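Cellulosomal scaffoldin (Bacteroides cellulosolvens, PDB 1TYJ) probably helps assemble the cellulosome, its type II cohesin module serving as a docking site for dockerin-bearing partners. Local coordinates at residues A[58-63]-A[73-78]; A[65-70]-A[90-95]. All blocks are in the same frame, centred on the assembly; numbering follows the deposited sequence.

Contact 1: A[58-63]-A[73-78]; sequences STMPDY and ATDMSK. With MOH (methanol), chain G; EDO (1,2-ethanediol), chain E.
Tyr63 and Asp75 meet tip to tip, and Tyr63 OH gives a very short hydrogen bond of 2.5 Å to Asp75 OD2. The ring and carboxylate planes are turned 51° apart. Asp75 OD1 is engaged as well, in a salt bridge with Arg90, so both carboxylate oxygens are held. A second hydrogen bond joins the segments at the other end. Ser77 OG, set between its own backbone N and carbonyl carbon (chi1 46°), donates to Ser58 O over 2.7 Å, from above the carbonyl plane.

Packing fills the middle. Met60 crosses Asp75 at about a right angle. Its SD lies 3.5 Å from Met76 O, and its CE lies 3.9 Å from Asp75 CG. An alanine at Met60 would probably open a gap beside Asp75 and remove a flank of its carboxylate. The backbone N of Met60 donates to a methanol, probably from the crystallisation liquor.

The contact lies at the surface of the cohesin beta sandwich. Strand 73-77 pairs with strand 85-92 in one sheet. The short, weakly bonded strand 62-63 pairs with strand 108-117 in the other, so the contact links the two sheets.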
loop_
_atom_site.group_PDB
_atom_site.type_symbol
_atom_site.label_atom_id
_atom_site.label_comp_id
_atom_site.label_asym_id
_atom_site.label_seq_id
_atom_site.Cartn_x
_atom_site.Cartn_y
_atom_site.Cartn_z
ATOM N N SER A 58 5.793 -9.636 -9.809
ATOM C CA SER A 58 5.607 -8.421 -10.603
ATOM C C SER A 58 4.182 -7.824 -10.495
ATOM O O SER A 58 3.903 -6.799 -11.096
ATOM C CB SER A 58 5.899 -8.738 -12.092
ATOM O OG SER A 58 5.043 -9.775 -12.553
ATOM N N THR A 59 3.298 -8.468 -9.720
ATOM C CA THR A 59 1.875 -8.091 -9.707
ATOM C C THR A 59 1.633 -6.739 -9.042
ATOM O O THR A 59 1.996 -6.544 -7.883
ATOM C CB THR A 59 1.045 -9.168 -8.984
ATOM O OG1 THR A 59 1.249 -10.433 -9.634
ATOM C CG2 THR A 59 -0.439 -8.795 -9.072
ATOM N N MET A 60 0.974 -5.821 -9.746
ATOM C CA MET A 60 0.609 -4.550 -9.138
ATOM C C MET A 60 -0.647 -4.731 -8.269
ATOM O O MET A 60 -1.647 -5.321 -8.730
ATOM C CB MET A 60 0.283 -3.514 -10.216
ATOM C CG MET A 60 0.099 -2.113 -9.672
ATOM S SD MET A 60 1.644 -1.421 -9.008
ATOM C CE MET A 60 0.986 0.047 -8.160
ATOM N N PRO A 61 -0.627 -4.213 -7.009
ATOM C CA PRO A 61 -1.868 -4.177 -6.228
ATOM C C PRO A 61 -3.009 -3.395 -6.861
ATOM O O PRO A 61 -2.825 -2.665 -7.840
ATOM C CB PRO A 61 -1.451 -3.484 -4.916
ATOM C CG PRO A 61 0.093 -3.831 -4.798
ATOM C CD PRO A 61 0.537 -3.689 -6.255
ATOM N N ASP A 62 -4.203 -3.553 -6.307
ATOM C CA ASP A 62 -5.359 -2.849 -6.816
ATOM C C ASP A 62 -5.222 -1.352 -6.581
ATOM O O ASP A 62 -4.576 -0.913 -5.649
ATOM C CB ASP A 62 -6.645 -3.363 -6.153
ATOM C CG ASP A 62 -6.852 -4.859 -6.365
ATOM O OD1 ASP A 62 -7.233 -5.267 -7.479
ATOM O OD2 ASP A 62 -6.556 -5.645 -5.427
ATOM N N TYR A 63 -5.846 -0.564 -7.458
ATOM C CA TYR A 63 -5.848 0.864 -7.294
ATOM C C TYR A 63 -6.889 1.336 -6.252
ATOM O O TYR A 63 -7.831 0.603 -5.882
ATOM C CB TYR A 63 -6.138 1.535 -8.632
ATOM C CG TYR A 63 -5.132 1.285 -9.729
ATOM C CD1 TYR A 63 -5.571 1.050 -11.035
ATOM C CD2 TYR A 63 -3.737 1.322 -9.482
ATOM C CE1 TYR A 63 -4.668 0.854 -12.087
ATOM C CE2 TYR A 63 -2.813 1.066 -10.523
ATOM C CZ TYR A 63 -3.290 0.857 -11.823
ATOM O OH TYR A 63 -2.430 0.657 -12.885
ATOM N N ALA A 73 0.360 8.729 -15.115
ATOM C CA ALA A 73 0.730 7.918 -13.924
ATOM C C ALA A 73 1.559 6.730 -14.367
ATOM O O ALA A 73 1.403 6.204 -15.515
ATOM C CB ALA A 73 -0.501 7.461 -13.167
ATOM N N THR A 74 2.499 6.348 -13.507
ATOM C CA THR A 74 3.323 5.180 -13.794
ATOM C C THR A 74 3.358 4.309 -12.526
ATOM O O THR A 74 3.417 4.838 -11.439
ATOM C CB THR A 74 4.713 5.604 -14.284
ATOM O OG1 THR A 74 5.402 4.452 -14.768
ATOM C CG2 THR A 74 5.541 6.230 -13.168
ATOM N N ASP A 75 3.320 2.995 -12.710
ATOM C CA ASP A 75 3.286 1.998 -11.634
ATOM C C ASP A 75 4.645 1.285 -11.569
ATOM O O ASP A 75 5.346 1.168 -12.579
ATOM C CB ASP A 75 2.268 0.878 -11.951
ATOM C CG ASP A 75 0.832 1.307 -11.832
ATOM O OD1 ASP A 75 0.548 2.380 -11.278
ATOM O OD2 ASP A 75 -0.018 0.539 -12.323
ATOM N N MET A 76 4.990 0.787 -10.382
ATOM C CA MET A 76 6.159 -0.067 -10.152
ATOM C C MET A 76 5.697 -1.153 -9.211
ATOM O O MET A 76 4.997 -0.864 -8.258
ATOM C CB MET A 76 7.320 0.760 -9.518
ATOM C CG MET A 76 7.578 0.528 -8.025
ATOM S SD MET A 76 8.446 -1.053 -7.635
ATOM C CE MET A 76 9.137 -0.492 -6.086
ATOM N N SER A 77 6.065 -2.405 -9.485
ATOM C CA SER A 77 5.762 -3.526 -8.567
ATOM C C SER A 77 6.826 -4.584 -8.747
ATOM O O SER A 77 6.962 -5.150 -9.838
ATOM C CB SER A 77 4.327 -4.092 -8.740
ATOM O OG SER A 77 3.955 -4.297 -10.124
ATOM N N LYS A 78 7.591 -4.806 -7.687
ATOM C CA LYS A 78 8.761 -5.671 -7.747
ATOM C C LYS A 78 8.994 -6.213 -6.336
ATOM O O LYS A 78 9.731 -5.629 -5.508
ATOM C CB LYS A 78 9.955 -4.896 -8.328
ATOM C CG LYS A 78 11.221 -5.743 -8.687
ATOM C CD LYS A 78 12.342 -4.776 -9.145
ATOM C CE LYS A 78 13.497 -5.422 -9.890
ATOM N NZ LYS A 78 13.189 -6.019 -11.253
HETATM C C MOH G . -0.020 -7.213 -13.413
HETATM O O MOH G . 0.619 -6.152 -12.619
HETATM C C1 EDO E . -2.846 8.885 -18.501
HETATM O O1 EDO E . -2.408 10.236 -18.522
HETATM C C2 EDO E . -1.950 8.100 -17.575
HETATM O O2 EDO E . -2.294 8.281 -16.187
#

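Contact 2: A[65-70]-A[90-95]; sequences TLLQGR and RLYMNL
Arg90 reaches Leu67 with CG anti to its backbone N (chi1 179°) and an extended chain from CG to NE. Tyr92 CG instead stands beside its own backbone N, with chi1 at -76°. The guanidinium and the phenol of these two strand residues both meet the loop 65-70.

The guanidinium grips one oxygen side-on. Arg90 NE and Arg90 NH2 each donate to Leu67 O, both over 2.9 Å. This oxygen lies in the guanidinium plane. The NH2 donor is nearly along the C=O axis, while the NE donor is tilted from the carbonyl plane. Gln68 OE1 lies over one face of the same group, 3.6 Å from Arg90 NE. The amide and guanidinium planes are only 10° apart.

The phenol meets the backbone two residues further on. Gly69 N donates to Tyr92 OH over 2.9 Å. Tyr92 OH is also bonded to Glu105, which takes Leu67 N as well.

Apolar contact completes the join. Leu67 CD2 sits over one face of the Tyr92 ring, 4.1 Å from its centroid and offset toward the rim, in a CH-pi contact. Leu67 CD1 turns the other way, to within 3.5 Å of Arg90 O.

The loop has no regular secondary structure here, and side chains of the strand bond Leu67 O and Gly69 N. Arg90 NH1 makes a salt bridge to Asp75, and Tyr63 meets Arg90 in a cation-pi contact. The nearby carboxylate probably helps balance the arginine charge, while the two N-H groups would polarise the buried Leu67 carbonyl.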
loop_
_atom_site.group_PDB
_atom_site.type_symbol
_atom_site.label_atom_id
_atom_site.label_comp_id
_atom_site.label_asym_id
_atom_site.label_seq_id
_atom_site.Cartn_x
_atom_site.Cartn_y
_atom_site.Cartn_z
ATOM N N THR A 65 -8.701 5.421 -5.196
ATOM C CA THR A 65 -9.336 6.497 -5.963
ATOM C C THR A 65 -8.357 7.619 -6.332
ATOM O O THR A 65 -8.612 8.389 -7.270
ATOM C CB THR A 65 -10.517 7.097 -5.198
ATOM O OG1 THR A 65 -10.028 7.596 -3.971
ATOM C CG2 THR A 65 -11.533 6.015 -4.844
ATOM N N LEU A 66 -7.254 7.747 -5.579
ATOM C CA LEU A 66 -6.250 8.758 -5.905
ATOM C C LEU A 66 -5.274 8.276 -6.986
ATOM O O LEU A 66 -5.193 7.077 -7.294
ATOM C CB LEU A 66 -5.438 9.127 -4.638
ATOM C CG LEU A 66 -6.271 9.708 -3.484
ATOM C CD1 LEU A 66 -5.339 10.284 -2.378
ATOM C CD2 LEU A 66 -7.272 10.747 -3.974
ATOM N N LEU A 67 -4.521 9.225 -7.552
ATOM C CA LEU A 67 -3.532 8.897 -8.597
ATOM C C LEU A 67 -4.208 8.318 -9.842
ATOM O O LEU A 67 -3.639 7.517 -10.584
ATOM C CB LEU A 67 -2.432 7.980 -8.031
ATOM C CG LEU A 67 -1.714 8.558 -6.800
ATOM C CD1 LEU A 67 -0.668 7.545 -6.276
ATOM C CD2 LEU A 67 -1.087 9.931 -7.104
ATOM N N GLN A 68 -5.446 8.769 -10.087
ATOM C CA GLN A 68 -6.236 8.264 -11.223
ATOM C C GLN A 68 -6.480 9.338 -12.272
ATOM O O GLN A 68 -7.090 9.050 -13.287
ATOM C CB GLN A 68 -7.568 7.635 -10.749
ATOM C CG GLN A 68 -7.311 6.396 -9.869
ATOM C CD GLN A 68 -6.542 5.268 -10.589
ATOM O OE1 GLN A 68 -5.590 4.676 -10.039
ATOM N NE2 GLN A 68 -6.983 4.928 -11.805
ATOM N N GLY A 69 -5.947 10.535 -12.039
ATOM C CA GLY A 69 -5.992 11.612 -13.026
ATOM C C GLY A 69 -5.125 11.334 -14.253
ATOM O O GLY A 69 -4.192 10.503 -14.213
ATOM N N ARG A 70 -5.405 12.064 -15.341
ATOM C CA ARG A 70 -4.739 11.839 -16.613
ATOM C C ARG A 70 -3.448 12.643 -16.651
ATOM O O ARG A 70 -3.313 13.583 -17.474
ATOM C CB ARG A 70 -5.641 12.310 -17.788
ATOM C CG ARG A 70 -6.902 11.504 -18.034
ATOM C CD ARG A 70 -6.680 10.430 -19.077
ATOM N NE ARG A 70 -6.123 9.222 -18.468
ATOM C CZ ARG A 70 -6.301 7.987 -18.929
ATOM N NH1 ARG A 70 -7.049 7.771 -20.016
ATOM N NH2 ARG A 70 -5.740 6.962 -18.288
ATOM N N ARG A 90 3.216 4.137 -7.166
ATOM C CA ARG A 90 2.549 4.765 -8.294
ATOM C C ARG A 90 2.737 6.264 -8.178
ATOM O O ARG A 90 2.700 6.823 -7.075
ATOM C CB ARG A 90 1.055 4.409 -8.311
ATOM C CG ARG A 90 0.275 5.071 -9.483
ATOM C CD ARG A 90 -1.126 4.443 -9.558
ATOM N NE ARG A 90 -2.005 5.156 -10.486
ATOM C CZ ARG A 90 -2.195 4.787 -11.759
ATOM N NH1 ARG A 90 -1.550 3.724 -12.268
ATOM N NH2 ARG A 90 -3.050 5.474 -12.531
ATOM N N LEU A 91 3.000 6.904 -9.301
ATOM C CA LEU A 91 3.222 8.362 -9.280
ATOM C C LEU A 91 2.786 9.022 -10.573
ATOM O O LEU A 91 2.758 8.394 -11.628
ATOM C CB LEU A 91 4.674 8.683 -8.975
ATOM C CG LEU A 91 5.682 8.150 -9.962
ATOM C CD1 LEU A 91 5.968 9.087 -11.125
ATOM C CD2 LEU A 91 6.979 7.867 -9.180
ATOM N N TYR A 92 2.435 10.299 -10.465
ATOM C CA TYR A 92 2.140 11.054 -11.653
ATOM C C TYR A 92 3.455 11.550 -12.228
ATOM O O TYR A 92 4.234 12.216 -11.522
ATOM C CB TYR A 92 1.315 12.258 -11.275
ATOM C CG TYR A 92 -0.136 12.044 -10.948
ATOM C CD1 TYR A 92 -0.715 12.734 -9.894
ATOM C CD2 TYR A 92 -0.927 11.161 -11.706
ATOM C CE1 TYR A 92 -2.110 12.606 -9.620
ATOM C CE2 TYR A 92 -2.330 11.012 -11.436
ATOM C CZ TYR A 92 -2.880 11.738 -10.366
ATOM O OH TYR A 92 -4.208 11.665 -10.041
ATOM N N MET A 93 3.705 11.262 -13.502
ATOM C CA MET A 93 4.965 11.775 -14.129
ATOM C C MET A 93 4.775 13.204 -14.667
ATOM O O MET A 93 5.710 14.011 -14.646
ATOM C CB MET A 93 5.449 10.848 -15.239
ATOM C CG MET A 93 5.822 9.459 -14.761
ATOM S SD MET A 93 6.598 8.456 -16.077
ATOM C CE MET A 93 5.168 8.167 -17.084
ATOM N N ASN A 94 3.569 13.504 -15.162
ATOM C CA ASN A 94 3.303 14.816 -15.749
ATOM C C ASN A 94 2.829 15.755 -14.634
ATOM O O ASN A 94 1.654 16.054 -14.490
ATOM C CB ASN A 94 2.295 14.721 -16.885
ATOM C CG ASN A 94 2.306 15.967 -17.753
ATOM O OD1 ASN A 94 2.662 17.060 -17.290
ATOM N ND2 ASN A 94 1.970 15.798 -19.022
ATOM N N LEU A 95 3.765 16.180 -13.802
ATOM C CA LEU A 95 3.423 17.039 -12.664
ATOM C C LEU A 95 2.914 18.400 -13.118
ATOM O O LEU A 95 2.067 19.014 -12.430
ATOM C CB LEU A 95 4.604 17.225 -11.734
ATOM C CG LEU A 95 5.103 15.963 -11.013
ATOM C CD1 LEU A 95 6.346 16.303 -10.121
ATOM C CD2 LEU A 95 3.969 15.225 -10.231
#

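How the contacts relate
Contact 1 lies at the surface, and none of its touching residues is buried. Contact 2 is mostly buried, with Leu67, Arg90 and Tyr92 inside. Both reach the same sheet, through its neighbouring antiparallel strands 73-77 and 85-92. Their segments alternate along the chain: 58-63 and 65-70 precede the two strands they meet. In contact 1 a carboxylate and a backbone carbonyl accept from hydroxyls, beside a methionine. In contact 2 a guanidinium and a phenol bind backbone atoms of a loop. The two are joined directly where Asp75 OD1 and Arg90 NH1 form a salt bridge of 2.7 Å. A probable backbone hydrogen bond from Thr74 N to Leu91 O also connects them.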